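Local coordinates for HmuY protein (Prevotella intermedia, PDB 6R2H) that probably binds heme as an HmuY-like hemophore, taking up the cofactor for the bacterium, and is seen here in the heme-free state, at residues Thr10-Tyr15 with Lys181-Asp186; Ser17-Asp22 with Ile71-Thr76; Leu86-Thr91 with Val155-Phe160; Asn97-Gly102 with Ala165-Phe170. All blocks are in the same frame, centred on the assembly; numbering follows the deposited sequence.

The four contacts form two clusters in an all-beta chain without bound heme. Interactions 1 and 2 have centres about 8 Å apart and touch directly: Y15 O of the first probably accepts a hydrogen bond from H74 NE2 of the second, 2.6 Å away. Interactions 3 and 4 lie closer still, centres about 4 Å apart, with F156 N 2.7 Å from I168 O between neighbouring strands. About 20 Å separates the centres of interactions 1 and 3, yet both belong to one large antiparallel sheet. The smaller sheet of interaction 2 packs against it, F73 CZ meeting F170 CE1 at 3.6 Å. Interaction 1 joins the two chain ends, enclosing the others in sequence.

Interaction 1. Residues Thr10-Tyr15 with Lys181-Asp186; sequences TLMPGY and KAVSFD
M12 lays its sulfur against V183, SD standing 3.5 Å from CG2, while the CG just before it rests 3.8 Å from A182 CA. The two side chains cross obliquely. The M12 chain bends at its second torsion (chi2 -58°), which sets SD beside V183. V183 turns its other methyl, CG1, to the edge of the F185 ring, in the ring plane. Behind these side chains runs an antiparallel pairing in which strand 6-11, outermost in the nine-stranded sheet, is held to strand 181-190. T10 and V183 are its hydrogen-bonded pair: T10 N gives to V183 O, and V183 N to T10 O, both at 3.1 Å. L11 and A182 form the next, non-hydrogen-bonded pair, with L11 CD2 4.0 Å from A182 CB. Where the first strand ends, M12 N still reaches K181 O at 3.0 Å, with an almost straight N-H (173°) that comes from 46° above the carbonyl plane. A water bridges the same K181 O and M12 O. Farther along, Y15 and K181 meet at about a right angle, Y15 OH lying 3.8 Å from K181 CE, and a second water joins Y15 OH to K181 NZ, the bond to the lysine being weak. I19 and F73 of the smaller sheet pack against M12, and F73 also touches V183.

Interaction 2. Residues Ser17-Asp22 with Ile71-Thr76; sequences SWIYID and IAFHIT
H74 CB sits squarely over one face of the W18 indole, 3.5 Å from the centroid of the six-membered ring, a CH-pi contact. The opposite face carries Y20 OH, offset toward the rim. The imidazole itself is oblique to the indole, its plane turned by 39°; chi1 of 163° sets CG anti to the backbone N, and S17 O lies at the ring edge, 3.3 Å from H74 CD2. Between the two aromatic residues of strand 17-21, A72 CB touches both W18 CE3 and Y20 CD2, each at 3.7 Å. On the other face of the sheet, I21 CD1 meets the edge of the F73 ring, 3.8 Å from CD2, and I19 CG1 lies by F73 CB. The backbone sets this register: I19 and F73 exchange two hydrogen bonds, and I21 N gives a 2.8 Å bond to I71 O, its return bond being weak. In the next shell, D77 and Y15 O hold the two imidazole nitrogens, and E33 takes W18 NE1. Strand 17-21 is one of the two inner strands of an antiparallel four-stranded sheet, between strands 28-32 and 71-74; the sheet face bearing I19, I21, I71 and F73 packs against strands 6-11 and 181-190.

Interaction 3. Residues Leu86-Thr91 with Val155-Phe160; sequences LMTGET and VFAVKF
L86 and A157 form a hydrogen-bonded antiparallel pair, with L86 N 2.9 Å from A157 O and A157 N 2.8 Å from L86 O, and M87 with F156 is the non-hydrogen-bonded pair beside it. Strands 83-87 and 155-160 are thus neighbours in the large sheet of the HmuY fold, and the first leaves it through an ST turn, in which T88 OG1 accepts from E90 N. The same hydroxyl donates to V155 O at 2.9 Å. T88 N binds that oxygen as well, so one carbonyl is gripped by two donors of a single residue: the amide comes nearly along the C=O axis, the hydroxyl tilted 24° from the carbonyl plane. OG1 takes the crowded position between backbone N and carbonyl carbon (chi1 80°), which lets it serve both bonds. Past the turn the chain comes back, and V155 N gives a nearly straight bond to E90 O, 2.8 Å long. On the sheet face of M87 and F156 the two side chains lie side by side and point the same way. M87 CG stands over the phenyl face, 4.0 Å from the centroid, and SD follows obliquely at 4.7 Å, a Met-aromatic contact. F156 also meets the ring of F170 steeply. On the other face, T88 CG2 rests 4.0 Å from A157 CB.

Interaction 4. Residues Asn97-Gly102 with Ala165-Phe170; sequences NALPAG and AALIKF
The flat peptide joining N97 to A98 has L167 CD1 over one face, the methyl lying 3.9 Å from both N97 C and A98 N, above the peptide plane and a little to one side of the bond. The other methyl of this leucine, CD2, turns to L99, whose CD1 is 3.8 Å away; the two leucine side chains cross at a slant. Farther along the strand and away from the loop, the F170 ring carries I168 CG2 on one face, 3.6 Å above the plane and offset toward the rim. L99 forks over A165: CD1 is 3.7 Å and CD2 3.8 Å from A165 CB, so both branches of the leucine hold the one alanine methyl. CG of L99 lies anti to the carbonyl carbon (chi1 -89°), and the next torsion (chi2 62°) sends CD1 into the notch between A165 and L167, within 4.1 Å of A166 O. The contact is made by apolar side chains, with backbone atoms at its margins. A157, K159, I190 and Y104 also pack around L99, and V155 and L93 pack on L167. N97 is tied separately, its carbonyl oxygen accepting from T2 OG1. Residues 97-102 belong to the loop between strands 83-87 and 105-115; its part 97-99 runs at 117° to 165-167, and the loop lays one leucine on the face of an antiparallel beta-sheet in the HmuY fold.

Interaction 1. Residues Thr10-Tyr15 with Lys181-Asp186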
# COMPACT_ATOMS: atom_id res chain seq x y z
N THR A 10 -7.05 -6.37 -8.90
CA THR A 10 -7.16 -7.59 -8.13
C THR A 10 -8.01 -7.34 -6.89
O THR A 10 -8.05 -6.21 -6.38
CB THR A 10 -5.78 -8.15 -7.75
OG1 THR A 10 -5.96 -9.53 -7.42
CG2 THR A 10 -5.13 -7.42 -6.60
N LEU A 11 -8.68 -8.39 -6.41
CA LEU A 11 -9.32 -8.35 -5.11
C LEU A 11 -8.24 -8.56 -4.05
O LEU A 11 -7.32 -9.36 -4.26
CB LEU A 11 -10.37 -9.46 -5.04
CG LEU A 11 -11.57 -9.28 -5.97
CD1 LEU A 11 -12.56 -10.42 -5.82
CD2 LEU A 11 -12.26 -7.95 -5.73
N MET A 12 -8.34 -7.84 -2.94
CA MET A 12 -7.28 -7.89 -1.94
C MET A 12 -7.44 -9.11 -1.03
O MET A 12 -8.55 -9.56 -0.75
CB MET A 12 -7.25 -6.60 -1.11
CG MET A 12 -6.65 -5.42 -1.85
SD MET A 12 -4.95 -5.68 -2.42
CE MET A 12 -4.02 -5.40 -0.91
N PRO A 13 -6.32 -9.68 -0.54
CA PRO A 13 -6.36 -10.63 0.58
C PRO A 13 -6.59 -9.96 1.93
O PRO A 13 -6.81 -8.75 2.00
CB PRO A 13 -4.96 -11.26 0.53
CG PRO A 13 -4.07 -10.19 -0.07
CD PRO A 13 -4.96 -9.46 -1.06
N GLY A 14 -6.54 -10.75 3.01
CA GLY A 14 -6.92 -10.29 4.33
C GLY A 14 -5.82 -9.48 5.00
O GLY A 14 -4.73 -9.33 4.44
N TYR A 15 -6.10 -9.01 6.22
CA TYR A 15 -5.22 -8.15 7.01
C TYR A 15 -3.83 -8.74 7.23
O TYR A 15 -2.91 -8.03 7.66
CB TYR A 15 -5.90 -7.77 8.32
CG TYR A 15 -6.80 -6.58 8.16
CD1 TYR A 15 -8.10 -6.73 7.68
CD2 TYR A 15 -6.35 -5.29 8.42
CE1 TYR A 15 -8.92 -5.63 7.50
CE2 TYR A 15 -7.16 -4.18 8.24
CZ TYR A 15 -8.45 -4.35 7.77
OH TYR A 15 -9.26 -3.27 7.60
N LYS A 181 -12.69 -5.58 -0.47
CA LYS A 181 -11.56 -4.72 -0.76
C LYS A 181 -10.88 -5.12 -2.07
O LYS A 181 -10.89 -6.29 -2.45
CB LYS A 181 -10.56 -4.77 0.39
CG LYS A 181 -11.14 -4.29 1.71
CD LYS A 181 -10.39 -4.80 2.93
CE LYS A 181 -10.79 -4.06 4.19
NZ LYS A 181 -12.11 -3.42 4.03
N ALA A 182 -10.25 -4.12 -2.72
CA ALA A 182 -9.57 -4.30 -4.00
C ALA A 182 -8.58 -3.16 -4.23
O ALA A 182 -8.67 -2.12 -3.59
CB ALA A 182 -10.57 -4.36 -5.12
N VAL A 183 -7.63 -3.39 -5.13
CA VAL A 183 -6.71 -2.37 -5.60
C VAL A 183 -6.76 -2.43 -7.12
O VAL A 183 -6.55 -3.50 -7.71
CB VAL A 183 -5.28 -2.59 -5.07
CG1 VAL A 183 -4.22 -1.79 -5.83
CG2 VAL A 183 -5.14 -2.37 -3.56
N SER A 184 -7.09 -1.29 -7.75
CA SER A 184 -7.18 -1.16 -9.19
C SER A 184 -6.59 0.18 -9.62
O SER A 184 -6.89 1.19 -8.98
CB SER A 184 -8.61 -1.24 -9.60
OG SER A 184 -8.71 -1.38 -11.00
N PHE A 185 -5.73 0.20 -10.65
CA PHE A 185 -5.18 1.44 -11.17
C PHE A 185 -4.71 1.30 -12.61
O PHE A 185 -4.51 0.19 -13.11
CB PHE A 185 -4.00 1.93 -10.32
CG PHE A 185 -2.88 0.94 -10.11
CD1 PHE A 185 -1.84 0.83 -11.03
CD2 PHE A 185 -2.86 0.12 -8.99
CE1 PHE A 185 -0.80 -0.07 -10.84
CE2 PHE A 185 -1.81 -0.77 -8.79
CZ PHE A 185 -0.78 -0.86 -9.72
N ASP A 186 -4.55 2.45 -13.28
CA ASP A 186 -3.87 2.53 -14.56
C ASP A 186 -2.53 3.20 -14.34
O ASP A 186 -2.38 3.97 -13.38
CB ASP A 186 -4.66 3.35 -15.57
CG ASP A 186 -6.06 2.82 -15.81
OD1 ASP A 186 -6.23 1.59 -15.82
OD2 ASP A 186 -6.98 3.65 -15.97
O HOH W 1 -11.30 -9.20 -0.96
O HOH W 2 -12.13 -2.98 7.38

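Interaction 2. Residues Ser17-Asp22 with Ile71-Thr76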
# COMPACT_ATOMS: atom_id res chain seq x y z
N SER A 17 -1.95 -10.18 4.89
CA SER A 17 -1.26 -10.43 3.63
C SER A 17 -1.04 -9.15 2.83
O SER A 17 -1.69 -8.13 3.03
CB SER A 17 -1.97 -11.47 2.82
OG SER A 17 -2.38 -12.56 3.62
N TRP A 18 -0.08 -9.27 1.90
CA TRP A 18 0.37 -8.24 1.00
C TRP A 18 0.20 -8.73 -0.43
O TRP A 18 0.22 -9.92 -0.70
CB TRP A 18 1.86 -7.97 1.26
CG TRP A 18 2.19 -7.15 2.47
CD1 TRP A 18 2.41 -7.61 3.74
CD2 TRP A 18 2.35 -5.72 2.52
NE1 TRP A 18 2.70 -6.56 4.58
CE2 TRP A 18 2.67 -5.40 3.86
CE3 TRP A 18 2.24 -4.69 1.58
CZ2 TRP A 18 2.89 -4.08 4.27
CZ3 TRP A 18 2.46 -3.39 1.99
CH2 TRP A 18 2.78 -3.09 3.32
N ILE A 19 0.06 -7.79 -1.37
CA ILE A 19 0.37 -8.07 -2.76
C ILE A 19 1.60 -7.26 -3.16
O ILE A 19 1.77 -6.13 -2.72
CB ILE A 19 -0.84 -7.81 -3.68
CG1 ILE A 19 -1.23 -6.33 -3.73
CG2 ILE A 19 -2.01 -8.70 -3.30
CD1 ILE A 19 -2.20 -6.00 -4.84
N TYR A 20 2.46 -7.87 -3.99
CA TYR A 20 3.69 -7.26 -4.47
C TYR A 20 3.62 -7.15 -5.99
O TYR A 20 3.50 -8.17 -6.68
CB TYR A 20 4.91 -8.07 -4.01
CG TYR A 20 5.14 -8.06 -2.52
CD1 TYR A 20 4.50 -8.99 -1.70
CD2 TYR A 20 5.99 -7.15 -1.92
CE1 TYR A 20 4.70 -9.00 -0.33
CE2 TYR A 20 6.21 -7.14 -0.55
CZ TYR A 20 5.56 -8.07 0.25
OH TYR A 20 5.75 -8.09 1.60
N ILE A 21 3.69 -5.91 -6.51
CA ILE A 21 3.48 -5.70 -7.94
C ILE A 21 4.77 -5.32 -8.64
O ILE A 21 5.43 -4.36 -8.26
CB ILE A 21 2.38 -4.66 -8.20
CG1 ILE A 21 1.11 -5.03 -7.42
CG2 ILE A 21 2.11 -4.54 -9.69
CD1 ILE A 21 0.12 -3.92 -7.26
N ASP A 22 5.11 -6.08 -9.68
CA ASP A 22 6.16 -5.72 -10.62
C ASP A 22 5.54 -4.85 -11.70
O ASP A 22 4.78 -5.34 -12.54
CB ASP A 22 6.79 -6.96 -11.25
CG ASP A 22 7.91 -6.65 -12.22
OD1 ASP A 22 8.07 -5.48 -12.60
OD2 ASP A 22 8.64 -7.60 -12.56
N ILE A 71 5.99 -1.80 -6.06
CA ILE A 71 5.07 -1.32 -5.05
C ILE A 71 4.27 -2.49 -4.48
O ILE A 71 4.14 -3.54 -5.13
CB ILE A 71 4.14 -0.19 -5.56
CG1 ILE A 71 3.15 -0.69 -6.63
CG2 ILE A 71 4.94 1.00 -6.03
CD1 ILE A 71 2.15 0.33 -7.13
N ALA A 72 3.72 -2.28 -3.28
CA ALA A 72 3.03 -3.32 -2.53
C ALA A 72 1.87 -2.73 -1.75
O ALA A 72 1.93 -1.57 -1.33
CB ALA A 72 4.01 -4.08 -1.65
N PHE A 73 0.83 -3.54 -1.57
CA PHE A 73 -0.39 -3.13 -0.89
C PHE A 73 -0.78 -4.14 0.18
O PHE A 73 -0.69 -5.35 -0.03
CB PHE A 73 -1.52 -2.86 -1.89
CG PHE A 73 -1.24 -1.71 -2.83
CD1 PHE A 73 -1.56 -0.41 -2.46
CD2 PHE A 73 -0.64 -1.92 -4.06
CE1 PHE A 73 -1.31 0.66 -3.31
CE2 PHE A 73 -0.39 -0.85 -4.92
CZ PHE A 73 -0.71 0.43 -4.54
N HIS A 74 -1.17 -3.59 1.33
CA HIS A 74 -1.79 -4.32 2.43
C HIS A 74 -3.08 -3.60 2.80
O HIS A 74 -3.04 -2.54 3.43
CB HIS A 74 -0.82 -4.39 3.63
CG HIS A 74 -1.50 -4.74 4.91
ND1 HIS A 74 -1.92 -3.78 5.82
CD2 HIS A 74 -1.85 -5.93 5.44
CE1 HIS A 74 -2.48 -4.38 6.86
NE2 HIS A 74 -2.45 -5.69 6.65
N ILE A 75 -4.22 -4.19 2.42
CA ILE A 75 -5.50 -3.51 2.52
C ILE A 75 -5.39 -2.21 1.73
O ILE A 75 -5.43 -2.26 0.50
CB ILE A 75 -5.97 -3.36 3.98
CG1 ILE A 75 -5.90 -4.69 4.75
CG2 ILE A 75 -7.37 -2.74 4.06
CD1 ILE A 75 -6.71 -5.80 4.14
N THR A 76 -5.19 -1.07 2.40
CA THR A 76 -5.04 0.20 1.70
C THR A 76 -3.67 0.81 1.97
O THR A 76 -3.33 1.83 1.36
CB THR A 76 -6.20 1.18 1.94
OG1 THR A 76 -6.28 1.51 3.32
CG2 THR A 76 -7.54 0.66 1.49
O HOH W 3 -4.21 -7.16 2.25

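Interaction 3. Residues Leu86-Thr91 with Val155-Phe160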
# COMPACT_ATOMS: atom_id res chain seq x y z
N LEU A 86 5.35 11.26 -5.14
CA LEU A 86 4.75 12.58 -5.11
C LEU A 86 3.35 12.47 -5.70
O LEU A 86 3.20 12.04 -6.84
CB LEU A 86 5.60 13.54 -5.96
CG LEU A 86 4.92 14.89 -6.23
CD1 LEU A 86 4.94 15.78 -4.98
CD2 LEU A 86 5.56 15.60 -7.41
N MET A 87 2.34 12.86 -4.92
CA MET A 87 0.99 12.99 -5.42
C MET A 87 0.90 14.30 -6.21
O MET A 87 0.95 15.37 -5.63
CB MET A 87 -0.00 13.01 -4.25
CG MET A 87 -1.45 13.01 -4.70
SD MET A 87 -2.66 13.03 -3.34
CE MET A 87 -2.21 14.54 -2.48
N THR A 88 0.84 14.21 -7.54
CA THR A 88 0.85 15.41 -8.38
C THR A 88 -0.54 16.04 -8.37
O THR A 88 -1.47 15.48 -7.77
CB THR A 88 1.25 15.11 -9.83
OG1 THR A 88 0.09 14.59 -10.49
CG2 THR A 88 2.41 14.15 -9.96
N GLY A 89 -0.68 17.17 -9.07
CA GLY A 89 -1.96 17.84 -9.25
C GLY A 89 -2.68 17.40 -10.53
O GLY A 89 -3.82 17.80 -10.76
N GLU A 90 -2.01 16.60 -11.37
CA GLU A 90 -2.59 16.09 -12.60
C GLU A 90 -3.60 14.99 -12.28
O GLU A 90 -3.35 14.16 -11.40
CB GLU A 90 -1.48 15.58 -13.52
CG GLU A 90 -1.95 15.19 -14.90
CD GLU A 90 -2.60 16.34 -15.64
OE1 GLU A 90 -1.85 17.26 -16.04
OE2 GLU A 90 -3.84 16.32 -15.77
N THR A 91 -4.71 14.96 -13.02
CA THR A 91 -5.72 13.93 -12.83
C THR A 91 -5.94 13.14 -14.12
O THR A 91 -6.64 12.12 -14.10
CB THR A 91 -7.03 14.49 -12.25
OG1 THR A 91 -7.38 15.68 -12.94
CG2 THR A 91 -6.98 14.79 -10.77
N VAL A 155 -2.76 11.69 -10.25
CA VAL A 155 -1.68 10.85 -10.72
C VAL A 155 -0.56 10.91 -9.69
O VAL A 155 -0.17 12.00 -9.28
CB VAL A 155 -1.19 11.24 -12.13
CG1 VAL A 155 0.00 10.40 -12.55
CG2 VAL A 155 -2.30 11.14 -13.17
N PHE A 156 -0.08 9.74 -9.25
CA PHE A 156 1.06 9.65 -8.37
C PHE A 156 2.31 9.41 -9.21
O PHE A 156 2.31 8.54 -10.09
CB PHE A 156 0.87 8.50 -7.36
CG PHE A 156 -0.19 8.76 -6.33
CD1 PHE A 156 -1.53 8.59 -6.63
CD2 PHE A 156 0.17 9.20 -5.06
CE1 PHE A 156 -2.50 8.84 -5.67
CE2 PHE A 156 -0.80 9.46 -4.11
CZ PHE A 156 -2.13 9.28 -4.41
N ALA A 157 3.38 10.16 -8.93
CA ALA A 157 4.68 9.98 -9.55
C ALA A 157 5.58 9.20 -8.60
O ALA A 157 5.62 9.51 -7.41
CB ALA A 157 5.27 11.33 -9.87
N VAL A 158 6.30 8.19 -9.13
CA VAL A 158 7.18 7.32 -8.36
C VAL A 158 8.54 7.20 -9.06
O VAL A 158 8.59 6.78 -10.22
CB VAL A 158 6.56 5.92 -8.14
CG1 VAL A 158 7.17 5.22 -6.93
CG2 VAL A 158 5.06 5.96 -7.99
N LYS A 159 9.61 7.57 -8.33
CA LYS A 159 11.01 7.43 -8.73
C LYS A 159 11.62 6.28 -7.95
O LYS A 159 11.52 6.26 -6.72
CB LYS A 159 11.84 8.60 -8.17
CG LYS A 159 11.88 9.93 -8.90
CD LYS A 159 12.26 11.04 -7.91
CE LYS A 159 12.84 12.31 -8.51
NZ LYS A 159 14.33 12.23 -8.60
N PHE A 160 12.30 5.36 -8.64
CA PHE A 160 12.97 4.26 -7.97
C PHE A 160 14.49 4.43 -8.05
O PHE A 160 15.01 4.92 -9.04
CB PHE A 160 12.53 2.91 -8.55
CG PHE A 160 11.04 2.65 -8.47
CD1 PHE A 160 10.45 2.22 -7.29
CD2 PHE A 160 10.24 2.84 -9.59
CE1 PHE A 160 9.07 2.01 -7.25
CE2 PHE A 160 8.87 2.62 -9.55
CZ PHE A 160 8.29 2.19 -8.37

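Interaction 4. Residues Asn97-Gly102 with Ala165-Phe170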
# COMPACT_ATOMS: atom_id res chain seq x y z
N ASN A 97 3.64 12.37 -19.18
CA ASN A 97 4.49 11.31 -19.71
C ASN A 97 5.89 11.34 -19.11
O ASN A 97 6.74 10.54 -19.49
CB ASN A 97 4.59 11.35 -21.23
CG ASN A 97 3.44 10.63 -21.90
OD1 ASN A 97 3.42 9.40 -21.96
ND2 ASN A 97 2.48 11.40 -22.40
N ALA A 98 6.13 12.28 -18.19
CA ALA A 98 7.36 12.31 -17.43
C ALA A 98 7.03 12.77 -16.01
O ALA A 98 5.99 13.40 -15.78
CB ALA A 98 8.35 13.22 -18.10
N LEU A 99 7.93 12.46 -15.07
CA LEU A 99 7.82 12.87 -13.68
C LEU A 99 8.13 14.36 -13.57
O LEU A 99 9.12 14.83 -14.12
CB LEU A 99 8.81 12.05 -12.87
CG LEU A 99 8.30 10.72 -12.33
CD1 LEU A 99 7.92 9.79 -13.46
CD2 LEU A 99 9.35 10.08 -11.45
N PRO A 100 7.27 15.15 -12.88
CA PRO A 100 7.57 16.55 -12.60
C PRO A 100 8.49 16.71 -11.39
O PRO A 100 8.67 15.76 -10.63
CB PRO A 100 6.19 17.12 -12.27
CG PRO A 100 5.46 15.95 -11.64
CD PRO A 100 5.94 14.74 -12.40
N ALA A 101 9.06 17.91 -11.24
CA ALA A 101 9.82 18.23 -10.04
C ALA A 101 8.86 18.47 -8.88
O ALA A 101 7.69 18.81 -9.10
CB ALA A 101 10.72 19.42 -10.29
N GLY A 102 9.35 18.25 -7.66
CA GLY A 102 8.55 18.44 -6.46
C GLY A 102 9.12 17.68 -5.27
O GLY A 102 10.27 17.23 -5.31
N ALA A 165 10.75 4.48 -13.24
CA ALA A 165 9.79 5.43 -12.72
C ALA A 165 8.40 5.00 -13.17
O ALA A 165 8.26 4.18 -14.08
CB ALA A 165 10.15 6.82 -13.21
N ALA A 166 7.37 5.56 -12.52
CA ALA A 166 6.00 5.27 -12.93
C ALA A 166 5.05 6.42 -12.62
O ALA A 166 5.27 7.22 -11.71
CB ALA A 166 5.54 3.99 -12.27
N LEU A 167 3.96 6.48 -13.40
CA LEU A 167 2.88 7.42 -13.19
C LEU A 167 1.59 6.62 -13.04
O LEU A 167 1.20 5.89 -13.96
CB LEU A 167 2.81 8.35 -14.40
CG LEU A 167 4.05 9.21 -14.69
CD1 LEU A 167 3.97 9.74 -16.11
CD2 LEU A 167 4.16 10.36 -13.70
N ILE A 168 0.94 6.74 -11.88
CA ILE A 168 -0.12 5.83 -11.49
C ILE A 168 -1.38 6.64 -11.17
O ILE A 168 -1.32 7.62 -10.43
CB ILE A 168 0.32 4.97 -10.27
CG1 ILE A 168 1.62 4.21 -10.52
CG2 ILE A 168 -0.79 4.06 -9.75
CD1 ILE A 168 2.31 3.75 -9.26
N LYS A 169 -2.52 6.20 -11.71
CA LYS A 169 -3.80 6.78 -11.32
C LYS A 169 -4.71 5.65 -10.83
O LYS A 169 -4.97 4.70 -11.57
CB LYS A 169 -4.40 7.54 -12.51
CG LYS A 169 -5.83 8.05 -12.35
CD LYS A 169 -6.35 8.66 -13.62
CE LYS A 169 -7.78 9.15 -13.52
NZ LYS A 169 -7.89 10.21 -12.50
N PHE A 170 -5.17 5.76 -9.58
CA PHE A 170 -5.99 4.73 -8.94
C PHE A 170 -7.43 4.80 -9.44
O PHE A 170 -7.97 5.87 -9.67
CB PHE A 170 -5.82 4.81 -7.42
CG PHE A 170 -4.45 4.39 -6.96
CD1 PHE A 170 -4.16 3.06 -6.69
CD2 PHE A 170 -3.42 5.32 -6.85
CE1 PHE A 170 -2.89 2.67 -6.28
CE2 PHE A 170 -2.15 4.94 -6.45
CZ PHE A 170 -1.88 3.61 -6.17